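Local structure of putative pterin-4-alpha-carbinolamine dehydratase (Brucella melitensis, 3JST) at residues Pro60-Ala65 / Val69-Ala74; Glu28-Ser33 / Leu84-Ala89; Asp19-Val24 / Arg90-Ile95. The protein probably catalyses the dehydration of 4a-hydroxytetrahydrobiopterin to 6,7-dihydrobiopterin, as a member of the pterin-4-alpha-carbinolamine dehydratase family. All coordinates share one frame; numbering follows the deposited sequence.

Contact 1 (Pro60-Ala65 / Val69-Ala74). With EDO (1,2-ethanediol), chain C.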
loop_
_atom_site.group_PDB
_atom_site.type_symbol
_atom_site.label_atom_id
_atom_site.label_comp_id
_atom_site.label_asym_id
_atom_site.label_seq_id
_atom_site.Cartn_x
_atom_site.Cartn_y
_atom_site.Cartn_z
ATOM N N PRO A 60 -3.534 -5.133 3.822
ATOM C CA PRO A 60 -3.257 -5.094 2.393
ATOM C C PRO A 60 -3.699 -6.356 1.672
ATOM O O PRO A 60 -3.934 -7.388 2.309
ATOM C CB PRO A 60 -1.729 -4.976 2.347
ATOM C CG PRO A 60 -1.275 -5.713 3.573
ATOM C CD PRO A 60 -2.316 -5.401 4.613
ATOM N N GLU A 61 -3.825 -6.257 0.351
ATOM C CA GLU A 61 -3.810 -7.424 -0.516
ATOM C C GLU A 61 -2.383 -7.518 -1.040
ATOM O O GLU A 61 -1.901 -6.590 -1.700
ATOM C CB GLU A 61 -4.804 -7.284 -1.669
ATOM C CG GLU A 61 -6.265 -7.363 -1.228
ATOM C CD GLU A 61 -7.251 -7.261 -2.384
ATOM O OE1 GLU A 61 -6.820 -7.140 -3.552
ATOM O OE2 GLU A 61 -8.473 -7.296 -2.119
ATOM N N TRP A 62 -1.690 -8.612 -0.740
ATOM C CA TRP A 62 -0.290 -8.715 -1.146
ATOM C C TRP A 62 0.182 -10.119 -1.496
ATOM O O TRP A 62 -0.311 -11.110 -0.972
ATOM C CB TRP A 62 0.651 -8.039 -0.127
ATOM C CG TRP A 62 0.576 -8.496 1.305
ATOM C CD1 TRP A 62 -0.278 -9.420 1.850
ATOM C CD2 TRP A 62 1.375 -8.002 2.394
ATOM N NE1 TRP A 62 -0.042 -9.542 3.200
ATOM C CE2 TRP A 62 0.964 -8.682 3.559
ATOM C CE3 TRP A 62 2.407 -7.055 2.493
ATOM C CZ2 TRP A 62 1.549 -8.449 4.809
ATOM C CZ3 TRP A 62 2.987 -6.821 3.738
ATOM C CH2 TRP A 62 2.554 -7.518 4.878
ATOM N N PHE A 63 1.135 -10.159 -2.424
ATOM C CA PHE A 63 1.678 -11.390 -2.979
ATOM C C PHE A 63 3.180 -11.357 -2.763
ATOM O O PHE A 63 3.808 -10.315 -2.972
ATOM C CB PHE A 63 1.365 -11.463 -4.481
ATOM C CG PHE A 63 2.085 -12.572 -5.211
ATOM C CD1 PHE A 63 1.568 -13.860 -5.236
ATOM C CD2 PHE A 63 3.281 -12.321 -5.885
ATOM C CE1 PHE A 63 2.232 -14.882 -5.913
ATOM C CE2 PHE A 63 3.949 -13.337 -6.567
ATOM C CZ PHE A 63 3.426 -14.617 -6.582
ATOM N N ASN A 64 3.747 -12.484 -2.344
ATOM C CA ASN A 64 5.197 -12.619 -2.204
ATOM C C ASN A 64 5.698 -13.861 -2.936
ATOM O O ASN A 64 5.048 -14.905 -2.928
ATOM C CB ASN A 64 5.593 -12.649 -0.718
ATOM C CG ASN A 64 7.005 -13.167 -0.484
ATOM O OD1 ASN A 64 7.184 -14.250 0.065
ATOM N ND2 ASN A 64 8.012 -12.398 -0.901
ATOM N N ALA A 65 6.839 -13.713 -3.598
ATOM C CA ALA A 65 7.553 -14.821 -4.219
ATOM C C ALA A 65 9.040 -14.534 -4.054
ATOM O O ALA A 65 9.579 -13.661 -4.725
ATOM C CB ALA A 65 7.191 -14.942 -5.692
ATOM N N VAL A 69 7.610 -8.521 -3.415
ATOM C CA VAL A 69 6.331 -8.324 -2.739
ATOM C C VAL A 69 5.482 -7.329 -3.529
ATOM O O VAL A 69 5.871 -6.169 -3.687
ATOM C CB VAL A 69 6.491 -7.799 -1.291
ATOM C CG1 VAL A 69 5.150 -7.859 -0.572
ATOM C CG2 VAL A 69 7.550 -8.589 -0.538
ATOM N N ASP A 70 4.341 -7.796 -4.039
ATOM C CA ASP A 70 3.396 -6.943 -4.750
ATOM C C ASP A 70 2.257 -6.596 -3.811
ATOM O O ASP A 70 1.625 -7.488 -3.257
ATOM C CB ASP A 70 2.834 -7.661 -5.981
ATOM C CG ASP A 70 3.919 -8.117 -6.932
ATOM O OD1 ASP A 70 4.901 -7.374 -7.115
ATOM O OD2 ASP A 70 3.791 -9.229 -7.483
ATOM N N VAL A 71 1.995 -5.300 -3.652
ATOM C CA VAL A 71 0.973 -4.814 -2.731
ATOM C C VAL A 71 -0.111 -4.040 -3.477
ATOM O O VAL A 71 0.197 -3.184 -4.311
ATOM C CB VAL A 71 1.589 -3.885 -1.663
ATOM C CG1 VAL A 71 0.533 -3.454 -0.649
ATOM C CG2 VAL A 71 2.764 -4.569 -0.968
ATOM N N THR A 72 -1.370 -4.359 -3.175
ATOM C CA THR A 72 -2.527 -3.585 -3.623
ATOM C C THR A 72 -3.322 -3.115 -2.403
ATOM O O THR A 72 -3.612 -3.907 -1.496
ATOM C CB THR A 72 -3.453 -4.418 -4.532
ATOM O OG1 THR A 72 -2.744 -4.796 -5.717
ATOM C CG2 THR A 72 -4.699 -3.626 -4.924
ATOM N N LEU A 73 -3.674 -1.832 -2.388
ATOM C CA LEU A 73 -4.388 -1.228 -1.265
ATOM C C LEU A 73 -5.690 -0.581 -1.720
ATOM O O LEU A 73 -5.708 0.197 -2.673
ATOM C CB LEU A 73 -3.515 -0.172 -0.582
ATOM C CG LEU A 73 -2.150 -0.614 -0.042
ATOM C CD1 LEU A 73 -1.366 0.598 0.454
ATOM C CD2 LEU A 73 -2.286 -1.661 1.058
ATOM N N ALA A 74 -6.771 -0.926 -1.025
ATOM C CA ALA A 74 -8.062 -0.254 -1.145
ATOM C C ALA A 74 -8.785 -0.428 0.190
ATOM O O ALA A 74 -8.423 -1.299 0.982
ATOM C CB ALA A 74 -8.886 -0.856 -2.279
HETATM C C1 EDO C . -2.356 -8.065 -4.941
HETATM O O1 EDO C . -2.426 -9.282 -5.693
HETATM C C2 EDO C . -0.922 -7.568 -4.896
HETATM O O2 EDO C . -0.708 -6.628 -5.950
#

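Contact 2 (Glu28-Ser33 / Leu84-Ala89)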
loop_
_atom_site.group_PDB
_atom_site.type_symbol
_atom_site.label_atom_id
_atom_site.label_comp_id
_atom_site.label_asym_id
_atom_site.label_seq_id
_atom_site.Cartn_x
_atom_site.Cartn_y
_atom_site.Cartn_z
ATOM N N GLU A 28 -10.358 0.823 -8.297
ATOM C CA GLU A 28 -10.209 1.854 -7.269
ATOM C C GLU A 28 -9.266 1.328 -6.188
ATOM O O GLU A 28 -9.689 0.930 -5.099
ATOM C CB GLU A 28 -11.568 2.239 -6.680
ATOM C CG GLU A 28 -12.564 2.761 -7.705
ATOM C CD GLU A 28 -12.074 3.999 -8.431
ATOM O OE1 GLU A 28 -11.495 4.895 -7.774
ATOM O OE2 GLU A 28 -12.273 4.079 -9.661
ATOM N N ALA A 29 -7.983 1.320 -6.524
ATOM C CA ALA A 29 -6.949 0.778 -5.661
ATOM C C ALA A 29 -5.586 1.278 -6.135
ATOM O O ALA A 29 -5.436 1.707 -7.287
ATOM C CB ALA A 29 -6.999 -0.760 -5.674
ATOM N N ILE A 30 -4.597 1.232 -5.247
ATOM C CA ILE A 30 -3.229 1.607 -5.610
ATOM C C ILE A 30 -2.283 0.441 -5.369
ATOM O O ILE A 30 -2.561 -0.436 -4.543
ATOM C CB ILE A 30 -2.746 2.872 -4.855
ATOM C CG1 ILE A 30 -2.730 2.648 -3.335
ATOM C CG2 ILE A 30 -3.634 4.065 -5.218
ATOM C CD1 ILE A 30 -2.156 3.826 -2.538
ATOM N N THR A 31 -1.170 0.425 -6.094
ATOM C CA THR A 31 -0.278 -0.718 -6.068
ATOM C C THR A 31 1.191 -0.335 -6.251
ATOM O O THR A 31 1.517 0.638 -6.932
ATOM C CB THR A 31 -0.697 -1.772 -7.137
ATOM O OG1 THR A 31 0.022 -2.995 -6.921
ATOM C CG2 THR A 31 -0.447 -1.259 -8.560
ATOM N N ARG A 32 2.061 -1.095 -5.591
ATOM C CA ARG A 32 3.492 -1.054 -5.841
ATOM C C ARG A 32 4.061 -2.472 -5.773
ATOM O O ARG A 32 3.627 -3.292 -4.954
ATOM C CB ARG A 32 4.214 -0.163 -4.825
ATOM C CG ARG A 32 5.731 -0.130 -5.040
ATOM C CD ARG A 32 6.448 0.913 -4.201
ATOM N NE ARG A 32 7.884 0.882 -4.481
ATOM C CZ ARG A 32 8.831 1.468 -3.750
ATOM N NH1 ARG A 32 10.104 1.357 -4.121
ATOM N NH2 ARG A 32 8.527 2.167 -2.658
ATOM N N SER A 33 5.024 -2.744 -6.644
ATOM C CA SER A 33 5.797 -3.971 -6.608
ATOM C C SER A 33 7.154 -3.654 -6.002
ATOM O O SER A 33 7.931 -2.877 -6.569
ATOM C CB SER A 33 5.972 -4.537 -8.017
ATOM O OG SER A 33 4.723 -4.933 -8.553
ATOM N N LEU A 84 -6.413 5.836 4.741
ATOM C CA LEU A 84 -5.820 4.609 5.294
ATOM C C LEU A 84 -4.850 3.932 4.310
ATOM O O LEU A 84 -3.789 3.440 4.702
ATOM C CB LEU A 84 -6.920 3.619 5.680
ATOM C CG LEU A 84 -7.843 4.005 6.833
ATOM C CD1 LEU A 84 -8.988 3.001 6.967
ATOM C CD2 LEU A 84 -7.061 4.119 8.129
ATOM N N ASP A 85 -5.221 3.911 3.033
ATOM C CA ASP A 85 -4.372 3.346 1.991
ATOM C C ASP A 85 -3.141 4.214 1.773
ATOM O O ASP A 85 -2.034 3.705 1.584
ATOM C CB ASP A 85 -5.159 3.212 0.689
ATOM C CG ASP A 85 -6.382 2.345 0.854
ATOM O OD1 ASP A 85 -6.204 1.167 1.231
ATOM O OD2 ASP A 85 -7.508 2.846 0.632
ATOM N N ILE A 86 -3.343 5.526 1.822
ATOM C CA ILE A 86 -2.239 6.476 1.716
ATOM C C ILE A 86 -1.270 6.308 2.890
ATOM O O ILE A 86 -0.063 6.306 2.696
ATOM C CB ILE A 86 -2.737 7.942 1.662
ATOM C CG1 ILE A 86 -3.755 8.149 0.524
ATOM C CG2 ILE A 86 -1.559 8.898 1.506
ATOM C CD1 ILE A 86 -3.351 7.565 -0.832
ATOM N N LYS A 87 -1.802 6.169 4.100
ATOM C CA LYS A 87 -0.965 5.957 5.289
ATOM C C LYS A 87 -0.144 4.670 5.182
ATOM O O LYS A 87 1.047 4.649 5.517
ATOM C CB LYS A 87 -1.823 5.926 6.558
ATOM C CG LYS A 87 -2.371 7.280 6.955
ATOM C CD LYS A 87 -3.277 7.200 8.178
ATOM C CE LYS A 87 -2.482 7.214 9.464
ATOM N NZ LYS A 87 -3.370 7.188 10.665
ATOM N N MET A 88 -0.784 3.604 4.711
ATOM C CA MET A 88 -0.119 2.313 4.576
ATOM C C MET A 88 0.977 2.368 3.511
ATOM O O MET A 88 2.082 1.894 3.739
ATOM C CB MET A 88 -1.135 1.211 4.252
ATOM C CG MET A 88 -0.526 -0.172 4.028
ATOM S SD MET A 88 0.426 -0.785 5.430
ATOM C CE MET A 88 -0.898 -1.404 6.477
ATOM N N ALA A 89 0.669 2.954 2.357
ATOM C CA ALA A 89 1.660 3.103 1.289
ATOM C C ALA A 89 2.859 3.925 1.768
ATOM O O ALA A 89 4.009 3.574 1.504
ATOM C CB ALA A 89 1.030 3.742 0.058
#

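Contact 3 (Asp19-Val24 / Arg90-Ile95)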
loop_
_atom_site.group_PDB
_atom_site.type_symbol
_atom_site.label_atom_id
_atom_site.label_comp_id
_atom_site.label_asym_id
_atom_site.label_seq_id
_atom_site.Cartn_x
_atom_site.Cartn_y
_atom_site.Cartn_z
ATOM N N ASP A 19 6.357 7.351 -3.924
ATOM C CA ASP A 19 7.261 6.817 -4.946
ATOM C C ASP A 19 6.975 5.339 -5.230
ATOM O O ASP A 19 6.839 4.539 -4.308
ATOM C CB ASP A 19 8.727 6.996 -4.518
ATOM C CG ASP A 19 9.713 6.516 -5.579
ATOM O OD1 ASP A 19 9.575 6.906 -6.755
ATOM O OD2 ASP A 19 10.628 5.740 -5.230
ATOM N N GLY A 20 6.868 5.000 -6.513
ATOM C CA GLY A 20 6.642 3.622 -6.953
ATOM C C GLY A 20 5.191 3.166 -6.970
ATOM O O GLY A 20 4.897 2.083 -7.479
ATOM N N TRP A 21 4.281 3.974 -6.415
ATOM C CA TRP A 21 2.862 3.609 -6.361
ATOM C C TRP A 21 2.090 4.139 -7.572
ATOM O O TRP A 21 2.343 5.255 -8.054
ATOM C CB TRP A 21 2.216 4.104 -5.061
ATOM C CG TRP A 21 2.701 3.368 -3.848
ATOM C CD1 TRP A 21 3.832 3.627 -3.128
ATOM C CD2 TRP A 21 2.076 2.236 -3.222
ATOM N NE1 TRP A 21 3.947 2.733 -2.087
ATOM C CE2 TRP A 21 2.882 1.870 -2.120
ATOM C CE3 TRP A 21 0.913 1.501 -3.482
ATOM C CZ2 TRP A 21 2.565 0.800 -1.285
ATOM C CZ3 TRP A 21 0.594 0.441 -2.648
ATOM C CH2 TRP A 21 1.424 0.096 -1.562
ATOM N N GLN A 22 1.151 3.328 -8.056
ATOM C CA GLN A 22 0.309 3.690 -9.197
ATOM C C GLN A 22 -1.125 3.251 -8.943
ATOM O O GLN A 22 -1.374 2.358 -8.138
ATOM C CB GLN A 22 0.822 3.019 -10.480
ATOM C CG GLN A 22 2.305 3.247 -10.779
ATOM C CD GLN A 22 2.816 2.387 -11.933
ATOM O OE1 GLN A 22 2.034 1.750 -12.649
ATOM N NE2 GLN A 22 4.137 2.360 -12.110
ATOM N N LYS A 23 -2.067 3.878 -9.639
ATOM C CA LYS A 23 -3.451 3.427 -9.613
ATOM C C LYS A 23 -3.536 2.093 -10.340
ATOM O O LYS A 23 -2.913 1.911 -11.379
ATOM C CB LYS A 23 -4.375 4.437 -10.299
ATOM C CG LYS A 23 -5.845 4.028 -10.263
ATOM C CD LYS A 23 -6.741 5.022 -10.990
ATOM C CE LYS A 23 -8.185 4.538 -11.016
ATOM N NZ LYS A 23 -8.304 3.195 -11.667
ATOM N N VAL A 24 -4.310 1.163 -9.794
ATOM C CA VAL A 24 -4.532 -0.114 -10.464
ATOM C C VAL A 24 -5.442 0.121 -11.663
ATOM O O VAL A 24 -6.476 0.775 -11.554
ATOM C CB VAL A 24 -5.141 -1.167 -9.526
ATOM C CG1 VAL A 24 -5.511 -2.443 -10.310
ATOM C CG2 VAL A 24 -4.170 -1.486 -8.406
ATOM N N ARG A 90 2.573 5.014 2.477
ATOM C CA ARG A 90 3.603 5.860 3.067
ATOM C C ARG A 90 4.502 5.068 4.016
ATOM O O ARG A 90 5.724 5.159 3.921
ATOM C CB ARG A 90 2.958 7.041 3.807
ATOM C CG ARG A 90 3.935 7.971 4.518
ATOM C CD ARG A 90 3.225 9.104 5.266
ATOM N NE ARG A 90 2.300 9.838 4.407
ATOM C CZ ARG A 90 1.012 10.081 4.672
ATOM N NH1 ARG A 90 0.435 9.665 5.798
ATOM N NH2 ARG A 90 0.289 10.767 3.793
ATOM N N LYS A 91 3.891 4.295 4.919
ATOM C CA LYS A 91 4.639 3.506 5.905
ATOM C C LYS A 91 5.475 2.424 5.231
ATOM O O LYS A 91 6.634 2.215 5.594
ATOM C CB LYS A 91 3.699 2.853 6.924
ATOM C CG LYS A 91 4.414 2.133 8.072
ATOM C CD LYS A 91 5.115 3.116 9.021
ATOM C CE LYS A 91 5.540 2.421 10.304
ATOM N NZ LYS A 91 6.171 3.343 11.282
ATOM N N MET A 92 4.873 1.738 4.261
ATOM C CA MET A 92 5.580 0.723 3.477
ATOM C C MET A 92 6.801 1.310 2.778
ATOM O O MET A 92 7.869 0.697 2.774
ATOM C CB MET A 92 4.648 0.085 2.452
ATOM C CG MET A 92 3.717 -0.946 3.057
ATOM S SD MET A 92 2.596 -1.682 1.859
ATOM C CE MET A 92 1.912 -3.007 2.856
ATOM N N ASN A 93 6.639 2.495 2.193
ATOM C CA ASN A 93 7.761 3.191 1.567
ATOM C C ASN A 93 8.874 3.517 2.563
ATOM O O ASN A 93 10.055 3.443 2.217
ATOM C CB ASN A 93 7.289 4.459 0.840
ATOM C CG ASN A 93 6.808 4.174 -0.572
ATOM O OD1 ASN A 93 6.494 3.032 -0.910
ATOM N ND2 ASN A 93 6.764 5.209 -1.412
ATOM N N ALA A 94 8.492 3.863 3.792
ATOM C CA ALA A 94 9.457 4.147 4.852
ATOM C C ALA A 94 10.187 2.872 5.282
ATOM O O ALA A 94 11.398 2.883 5.472
ATOM C CB ALA A 94 8.765 4.800 6.054
ATOM N N ILE A 95 9.445 1.776 5.423
ATOM C CA ILE A 95 10.033 0.493 5.811
ATOM C C ILE A 95 11.017 0.012 4.737
ATOM O O ILE A 95 12.148 -0.351 5.047
ATOM C CB ILE A 95 8.950 -0.591 6.031
ATOM C CG1 ILE A 95 8.040 -0.237 7.214
ATOM C CG2 ILE A 95 9.596 -1.957 6.280
ATOM C CD1 ILE A 95 6.710 -0.980 7.182
HETATM O O HOH W 1 7.590 8.262 -1.326
#

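Contact 1 (Pro60-Ala65 / Val69-Ala74)
W62 and V71 face each other as a non-hydrogen-bonded pair of an antiparallel ladder, with the E61-T72 and F63-D70 hydrogen-bonded pairs flanking them. From CB outward, the W62 side chain meets a series of partners. Its CB passes 3.3 Å from D70 O and lies 4.1 Å from V71 CG2, a methyl that sits near the plane of the indole, at its edge. CG then takes the position between the backbone N and the carbonyl carbon (chi1 56°), which stands the indole off the sheet on the same side as V69. Further along, CE3 comes to 4.2 Å from V69 CG1, the two side chains running side by side. Over the middle of one indole face sits P60 CG, 3.6 Å above the plane, so the proline just before the strand, two residues earlier, covers that face. The end of the side chain leads away from the partner strand, and W62 packs on M46 and A49 of helix 39-56. P60 also reaches across, its CB 3.6 Å from L73 CD2.

The other face of the sheet, carrying E61, F63, D70 and T72, is more polar. F63 and D70 point the same way, ring and carboxylate planes only 13° apart, with F63 CD2 3.5 Å from D70 OD2; D70 OD1 is bonded to S33 on the next strand. T72 OG1 shares a hydrogen bond of 2.7 Å with O2 of an ethanediol, probably from the crystallisation liquor. Between the strands, four backbone bonds hold the register, among them a nearly straight one from T72 N to E61 O (2.7 Å). The arrangement is a regular antiparallel beta hairpin, with strand 61-65 at one margin of the four-stranded sheet and its W62 face turned to the helices.

Contact 2 (Glu28-Ser33 / Leu84-Ala89)
I30 sends one methyl, CD1, against a single side of helix 83-96, and that methyl makes the whole contact. CG1 of I30 sits between the backbone N and the carbonyl carbon (chi1 61°), and the extended step beyond it carries CD1 off the sheet to the helix surface. Along the helix, D85 comes first: its carbonyl O lies 4.1 Å from I30 CD1, and its CB a little further off. Its carboxylate is bonded outside the contact, OD1 to H58 and OD2 to both T75 and T82 N. The D85 carbonyl O is itself taken by A89 N at 2.9 Å, so its polar need is met inside the helix. I86 starts out away from the strand, yet its CD1 bends back to 4.3 Å from I30 CD1, while A14 of helix 8-16 packs on it as well. One turn after D85, A89 presents its CB to I30 CD1 at 4.1 Å. The short strand and helix segments run nearly parallel, 14° apart, with axes 10.2 Å from each other at closest approach. M11 and L15 of helix 8-16 also touch I30. No polar bond joins the two segments in this buried interface: a methyl lies against two aliphatic side chains and a carbonyl oxygen already engaged within the helix, which implies light, non-directional van der Waals contact between strand and helix.

Contact 3 (Asp19-Val24 / Arg90-Ile95)
N93 and W21 meet through the indole nitrogen: W21 NE1 donates to N93 OD1 at 2.8 Å. The acceptor lies close to the indole plane, at the ring edge, but seen from the amide the donor stands 45° above the carbonyl plane, so the bond does not use a lone-pair direction. The other end of the same amide works too, N93 ND2 giving a hydrogen bond of 3.0 Å to D19 O. It lies in the plane of the D19 carbonyl and on a lone pair, though D19 O is 20° out of the N93 amide plane. Next along the indole edge comes M92, its SD 4.0 Å from both W21 CZ2 and CH2. The sulfur is 87° off the ring normal, an edge-on Met-aromatic contact. M92 reaches it with CG anti to the carbonyl carbon and an extended chain beyond.

Outside this first shell, a water accepts from D19 N at 3.0 Å and from N93 ND2 at 3.2 Å, adding a water bridge between D19 and N93 to their direct bond. R32 on strand 30-35 gives N93 OD1 a further donor through NH2. The indole itself is packed among L15 of helix 8-16, I30, and V71 and L73 of strand 68-73. Together these polar partners set the orientation of the N93 amide, with its oxygen toward the indole and the guanidinium and its nitrogen toward the D19 backbone.

In the fold
From the N terminus, the loop and short strand of 19-24 come first and wait until residues 90-95 for their partner, so contact 3 closes the longest loop. Within that span, 28-33 pairs with 84-89 in contact 2, and within that again 60-65 meets 69-74 in contact 1, a local hairpin. The three enclose one another in turn and none cross. Contacts 2 and 3 use successive turns of helix 83-96 to reach strand 30-35 and the loop leading into strand 22-23. L73 N probably bonds to I30 O, so the hairpin of contact 1 is joined to the strand of contact 2; strand 61-65 is the edge of the sheet opposite 22-23.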